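Local coordinates for ofchtiv-allosamidin (Ostrinia furnacalis, PDB 6JMB), which probably hydrolyses the beta-1,4 linkages of chitin as a family 18 insect chitinase, and binds the inhibitor allosamidin in its active-site cleft, at residues T203-P208 with A307-A312; M245-Y250 with T328-Y333. All coordinates share one frame; numbering follows the deposited sequence.

Contact 1: residues T203-P208 with A307-A312; sequences TGHNAP and AKVPYA
The imidazole of His-205 meets Val-309 with one of its faces and Tyr-311 with its edge. Val-309 CG2 sits almost on the ring normal, 3.5 Å from the centroid of the His-205 ring and 11° off the perpendicular, which meets the definition of a CH-pi contact. At the rim, Tyr-311 CD1 lies in the imidazole plane, 3.8 Å from His-205 CE1; the two ring planes meet obliquely at 52°. Ala-307 CB reaches His-205 CD2 obliquely at 3.7 Å, and the same methyl touches Pro-208 CB at 3.6 Å.

With CG anti to its own carbonyl carbon, the His-205 ring is brought against segment 307-312, and both of its nitrogens have partners. ND1 is 2.9 Å from a water that donates to Pro-310 O at 2.7 Å, bridging the segments where no direct hydrogen bond does. NE2 is hydrogen-bonded to Asp-304, whose carboxylate also accepts from Ala-307 N and probably polarises the imidazole. An alanine in place of His-205 would probably leave the Asp-304 carboxylate without this mate and open a gap beneath the Val-309 methyl. The other Val-309 branch, CG1, packs on Ala-207 O at 3.5 Å.

Lys-308, with positive phi (68°), and Val-309 lie opposite Asp-304 as a G1 beta bulge at the start of strand 309-314, which pairs antiparallel with strand 300-304. The contact thus joins the long loop after barrel strand 187-190 to the antiparallel strands of what is probably the alpha+beta insertion domain of this family 18 TIM barrel, set between barrel strand 243-256 and helix 324-336.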
loop_
_atom_site.group_PDB
_atom_site.type_symbol
_atom_site.label_atom_id
_atom_site.label_comp_id
_atom_site.label_asym_id
_atom_site.label_seq_id
_atom_site.Cartn_x
_atom_site.Cartn_y
_atom_site.Cartn_z
ATOM N N THR A 203 -7.737 -15.167 -13.676
ATOM C CA THR A 203 -7.975 -14.715 -12.309
ATOM C C THR A 203 -6.782 -15.065 -11.430
ATOM O O THR A 203 -6.049 -16.023 -11.682
ATOM C CB THR A 203 -9.227 -15.385 -11.737
ATOM O OG1 THR A 203 -9.052 -16.810 -11.752
ATOM C CG2 THR A 203 -10.465 -15.010 -12.548
ATOM N N GLY A 204 -6.584 -14.266 -10.391
ATOM C CA GLY A 204 -5.490 -14.498 -9.467
ATOM C C GLY A 204 -5.702 -13.648 -8.237
ATOM O O GLY A 204 -6.530 -12.731 -8.221
ATOM N N HIS A 205 -4.947 -13.970 -7.198
ATOM C CA HIS A 205 -5.138 -13.311 -5.918
ATOM C C HIS A 205 -4.364 -12.005 -5.848
ATOM O O HIS A 205 -3.241 -11.889 -6.351
ATOM C CB HIS A 205 -4.730 -14.222 -4.763
ATOM C CG HIS A 205 -5.500 -15.505 -4.719
ATOM N ND1 HIS A 205 -6.873 -15.552 -4.618
ATOM C CD2 HIS A 205 -5.081 -16.792 -4.771
ATOM C CE1 HIS A 205 -7.267 -16.814 -4.603
ATOM N NE2 HIS A 205 -6.199 -17.585 -4.691
ATOM N N ASN A 206 -4.982 -11.024 -5.203
ATOM C CA ASN A 206 -4.348 -9.730 -5.001
ATOM C C ASN A 206 -3.142 -9.861 -4.078
ATOM O O ASN A 206 -2.108 -9.216 -4.300
ATOM C CB ASN A 206 -5.403 -8.791 -4.415
ATOM C CG ASN A 206 -4.936 -7.360 -4.284
ATOM O OD1 ASN A 206 -4.161 -6.852 -5.097
ATOM N ND2 ASN A 206 -5.442 -6.683 -3.261
ATOM N N ALA A 207 -3.244 -10.712 -3.061
ATOM C CA ALA A 207 -2.159 -10.871 -2.101
ATOM C C ALA A 207 -2.097 -12.301 -1.582
ATOM O O ALA A 207 -2.254 -12.534 -0.377
ATOM C CB ALA A 207 -2.344 -9.882 -0.945
ATOM N N PRO A 208 -1.843 -13.284 -2.441
ATOM C CA PRO A 208 -1.687 -14.656 -1.943
ATOM C C PRO A 208 -0.436 -14.755 -1.086
ATOM O O PRO A 208 0.600 -14.172 -1.408
ATOM C CB PRO A 208 -1.533 -15.474 -3.229
ATOM C CG PRO A 208 -0.873 -14.523 -4.188
ATOM C CD PRO A 208 -1.383 -13.138 -3.838
ATOM N N ALA A 307 -3.014 -20.632 -0.923
ATOM C CA ALA A 307 -2.612 -19.233 -0.834
ATOM C C ALA A 307 -3.065 -18.554 0.452
ATOM O O ALA A 307 -2.561 -17.470 0.775
ATOM C CB ALA A 307 -3.158 -18.457 -2.036
ATOM N N LYS A 308 -4.005 -19.157 1.182
ATOM C CA LYS A 308 -4.503 -18.643 2.467
ATOM C C LYS A 308 -5.303 -17.350 2.305
ATOM O O LYS A 308 -5.227 -16.450 3.144
ATOM C CB LYS A 308 -3.405 -18.491 3.529
ATOM C CG LYS A 308 -2.399 -19.637 3.567
ATOM C CD LYS A 308 -3.069 -20.964 3.877
ATOM C CE LYS A 308 -2.039 -22.079 3.850
ATOM N NZ LYS A 308 -2.666 -23.406 4.131
ATOM N N VAL A 309 -6.083 -17.259 1.230
ATOM C CA VAL A 309 -6.900 -16.070 0.964
ATOM C C VAL A 309 -8.239 -16.498 0.403
ATOM O O VAL A 309 -8.370 -17.550 -0.237
ATOM C CB VAL A 309 -6.219 -15.112 -0.038
ATOM C CG1 VAL A 309 -5.030 -14.416 0.608
ATOM C CG2 VAL A 309 -5.813 -15.853 -1.302
ATOM N N PRO A 310 -9.264 -15.676 0.619
ATOM C CA PRO A 310 -10.588 -15.971 0.069
ATOM C C PRO A 310 -10.765 -15.379 -1.321
ATOM O O PRO A 310 -10.083 -14.441 -1.736
ATOM C CB PRO A 310 -11.516 -15.239 1.046
ATOM C CG PRO A 310 -10.730 -13.999 1.381
ATOM C CD PRO A 310 -9.282 -14.464 1.462
ATOM N N TYR A 311 -11.728 -15.944 -2.035
ATOM C CA TYR A 311 -12.188 -15.364 -3.285
ATOM C C TYR A 311 -13.671 -15.668 -3.410
ATOM O O TYR A 311 -14.201 -16.540 -2.717
ATOM C CB TYR A 311 -11.388 -15.883 -4.491
ATOM C CG TYR A 311 -11.475 -17.378 -4.705
ATOM C CD1 TYR A 311 -10.724 -18.261 -3.938
ATOM C CD2 TYR A 311 -12.314 -17.911 -5.678
ATOM C CE1 TYR A 311 -10.805 -19.632 -4.133
ATOM C CE2 TYR A 311 -12.398 -19.278 -5.877
ATOM C CZ TYR A 311 -11.647 -20.127 -5.105
ATOM O OH TYR A 311 -11.737 -21.493 -5.311
ATOM N N ALA A 312 -14.344 -14.939 -4.292
ATOM C CA ALA A 312 -15.786 -15.062 -4.416
ATOM C C ALA A 312 -16.176 -14.985 -5.879
ATOM O O ALA A 312 -15.523 -14.310 -6.678
ATOM C CB ALA A 312 -16.512 -13.974 -3.618
HETATM O O HOH W 1 -7.746 -13.524 -2.815
#

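Contact 2: residues M245-Y250 with T328-Y333; sequences MGVPFY and TAKVEY
Van der Waals contacts join Val-247 and Met-245 of the strand to Lys-330 of the helix. Val-247 CG1 lies 3.9 Å from Lys-330 CD, the two side chains running alongside each other with opposite headings, and Pro-248 CD approaches Lys-330 CE more loosely at 4.3 Å. The Met-245 side chain leaves the strand extended, CG anti to the backbone N, then bends at its last torsion (chi3 86°) and brings CE to the helix backbone. There the methyl rests against a carbonyl oxygen, 3.4 Å from Lys-330 O, and is 3.9 Å from Lys-330 CB, the methionine and lysine side chains crossing nearly perpendicularly.

A sulfur-aromatic contact extends this patch. Met-245 SD is 3.9 Å from Tyr-333 CD1 and 5.1 Å from the centroid of the Tyr-333 ring; at 73° off the ring normal, the approach is oblique.

No hydrogen bond links the two segments, and the polar ends of the helix side chains find partners beyond them. Lys-330 bends at its final torsion, and its NZ forms a salt bridge with Asp-322. Tyr-333 OH is hydrogen-bonded to Asn-227 and Gln-231, both on helix 226-235, whose Val-226 and Val-230 also touch Met-245.

The axes of strand 245-248 and helix 328-333 run antiparallel, at 179° and 10.0 Å apart, as expected where a TIM-barrel helix packs on the outside of the strands. Chemically, apolar strand side chains meet the aliphatic shaft of Lys-330 and the ring of Tyr-333: the lysine offers methylenes to the strand while its ammonium group is paired with Asp-322, which probably offsets part of the cost of burying the charge.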
loop_
_atom_site.group_PDB
_atom_site.type_symbol
_atom_site.label_atom_id
_atom_site.label_comp_id
_atom_site.label_asym_id
_atom_site.label_seq_id
_atom_site.Cartn_x
_atom_site.Cartn_y
_atom_site.Cartn_z
ATOM N N MET A 245 5.523 -5.129 6.276
ATOM C CA MET A 245 4.858 -5.934 5.260
ATOM C C MET A 245 3.505 -5.330 4.906
ATOM O O MET A 245 2.645 -5.167 5.778
ATOM C CB MET A 245 4.678 -7.362 5.762
ATOM C CG MET A 245 4.285 -8.324 4.661
ATOM S SD MET A 245 3.909 -9.970 5.293
ATOM C CE MET A 245 2.179 -9.772 5.707
ATOM N N GLY A 246 3.314 -5.021 3.627
ATOM C CA GLY A 246 2.057 -4.439 3.193
ATOM C C GLY A 246 0.932 -5.456 3.136
ATOM O O GLY A 246 1.134 -6.634 2.830
ATOM N N VAL A 247 -0.273 -4.979 3.447
ATOM C CA VAL A 247 -1.509 -5.746 3.266
ATOM C C VAL A 247 -2.560 -4.844 2.641
ATOM O O VAL A 247 -2.559 -3.620 2.832
ATOM C CB VAL A 247 -2.043 -6.317 4.602
ATOM C CG1 VAL A 247 -1.016 -7.248 5.239
ATOM C CG2 VAL A 247 -2.427 -5.188 5.564
ATOM N N PRO A 248 -3.472 -5.434 1.861
ATOM C CA PRO A 248 -4.498 -4.628 1.184
ATOM C C PRO A 248 -5.834 -4.617 1.913
ATOM O O PRO A 248 -6.291 -5.653 2.405
ATOM C CB PRO A 248 -4.642 -5.344 -0.162
ATOM C CG PRO A 248 -4.439 -6.806 0.204
ATOM C CD PRO A 248 -3.451 -6.829 1.367
ATOM N N PHE A 249 -6.488 -3.456 1.955
ATOM C CA PHE A 249 -7.856 -3.329 2.439
ATOM C C PHE A 249 -8.845 -3.238 1.282
ATOM O O PHE A 249 -9.948 -2.703 1.442
ATOM C CB PHE A 249 -8.005 -2.106 3.349
ATOM C CG PHE A 249 -7.483 -2.292 4.754
ATOM C CD1 PHE A 249 -6.618 -3.328 5.098
ATOM C CD2 PHE A 249 -7.880 -1.406 5.740
ATOM C CE1 PHE A 249 -6.154 -3.462 6.409
ATOM C CE2 PHE A 249 -7.425 -1.533 7.047
ATOM C CZ PHE A 249 -6.564 -2.564 7.387
ATOM N N TYR A 250 -8.449 -3.722 0.115
ATOM C CA TYR A 250 -9.278 -3.720 -1.075
ATOM C C TYR A 250 -9.050 -5.049 -1.773
ATOM O O TYR A 250 -8.079 -5.762 -1.496
ATOM C CB TYR A 250 -8.902 -2.563 -2.022
ATOM C CG TYR A 250 -7.471 -2.672 -2.500
ATOM C CD1 TYR A 250 -6.419 -2.224 -1.704
ATOM C CD2 TYR A 250 -7.166 -3.245 -3.725
ATOM C CE1 TYR A 250 -5.111 -2.348 -2.111
ATOM C CE2 TYR A 250 -5.847 -3.370 -4.146
ATOM C CZ TYR A 250 -4.826 -2.916 -3.328
ATOM O OH TYR A 250 -3.508 -3.029 -3.721
ATOM N N THR A 328 -5.464 -12.278 9.450
ATOM C CA THR A 328 -4.836 -12.968 10.576
ATOM C C THR A 328 -3.655 -13.814 10.108
ATOM O O THR A 328 -2.568 -13.772 10.698
ATOM C CB THR A 328 -5.873 -13.826 11.309
ATOM O OG1 THR A 328 -6.885 -12.969 11.859
ATOM C CG2 THR A 328 -5.217 -14.604 12.459
ATOM N N ALA A 329 -3.847 -14.577 9.029
ATOM C CA ALA A 329 -2.759 -15.388 8.494
ATOM C C ALA A 329 -1.581 -14.524 8.062
ATOM O O ALA A 329 -0.420 -14.896 8.270
ATOM C CB ALA A 329 -3.261 -16.256 7.332
ATOM N N LYS A 330 -1.860 -13.368 7.461
ATOM C CA LYS A 330 -0.788 -12.480 7.024
ATOM C C LYS A 330 0.011 -11.947 8.208
ATOM O O LYS A 330 1.246 -11.906 8.161
ATOM C CB LYS A 330 -1.379 -11.327 6.210
ATOM C CG LYS A 330 -1.663 -11.688 4.746
ATOM C CD LYS A 330 -2.540 -10.646 4.052
ATOM C CE LYS A 330 -2.609 -10.865 2.540
ATOM N NZ LYS A 330 -3.369 -12.104 2.177
ATOM N N VAL A 331 -0.670 -11.533 9.279
ATOM C CA VAL A 331 0.056 -10.964 10.409
ATOM C C VAL A 331 0.805 -12.054 11.167
ATOM O O VAL A 331 1.912 -11.827 11.674
ATOM C CB VAL A 331 -0.882 -10.134 11.306
ATOM C CG1 VAL A 331 -0.093 -9.483 12.438
ATOM C CG2 VAL A 331 -1.581 -9.065 10.478
ATOM N N GLU A 332 0.232 -13.258 11.234
ATOM C CA GLU A 332 0.952 -14.379 11.833
ATOM C C GLU A 332 2.228 -14.690 11.060
ATOM O O GLU A 332 3.274 -14.976 11.657
ATOM C CB GLU A 332 0.035 -15.602 11.939
ATOM C CG GLU A 332 -1.002 -15.440 13.047
ATOM C CD GLU A 332 -2.062 -16.519 13.062
ATOM O OE1 GLU A 332 -2.177 -17.275 12.073
ATOM O OE2 GLU A 332 -2.792 -16.602 14.073
ATOM N N TYR A 333 2.165 -14.619 9.729
ATOM C CA TYR A 333 3.360 -14.783 8.910
ATOM C C TYR A 333 4.403 -13.723 9.249
ATOM O O TYR A 333 5.588 -14.033 9.437
ATOM C CB TYR A 333 2.976 -14.730 7.426
ATOM C CG TYR A 333 4.167 -14.799 6.500
ATOM C CD1 TYR A 333 4.835 -13.645 6.112
ATOM C CD2 TYR A 333 4.638 -16.015 6.034
ATOM C CE1 TYR A 333 5.938 -13.698 5.284
ATOM C CE2 TYR A 333 5.745 -16.080 5.198
ATOM C CZ TYR A 333 6.387 -14.912 4.829
ATOM O OH TYR A 333 7.495 -14.954 4.012
#

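In the fold
Lys-330 connects the two contacts directly: its NZ, at the end of a chain packed on the barrel strand in contact 2, is 2.8 Å from Ala-207 O of contact 1, a probable hydrogen bond, and 3.3 Å from Val-309 CG1. Asn-206 makes a second junction, its ND2 lying 3.5 Å from Pro-248 CB. The contact centres are 12 Å apart. Contact 2 is nearer the inhibitor, with the Pro-248 side chain about 7 Å from allosamizoline, against about 11 Å for Ala-207. Within 245-250, Tyr-250 touches the ligand, and its OH is hydrogen-bonded to Asp-194, another pocket residue, whose backbone N donates to Asn-206 OD1.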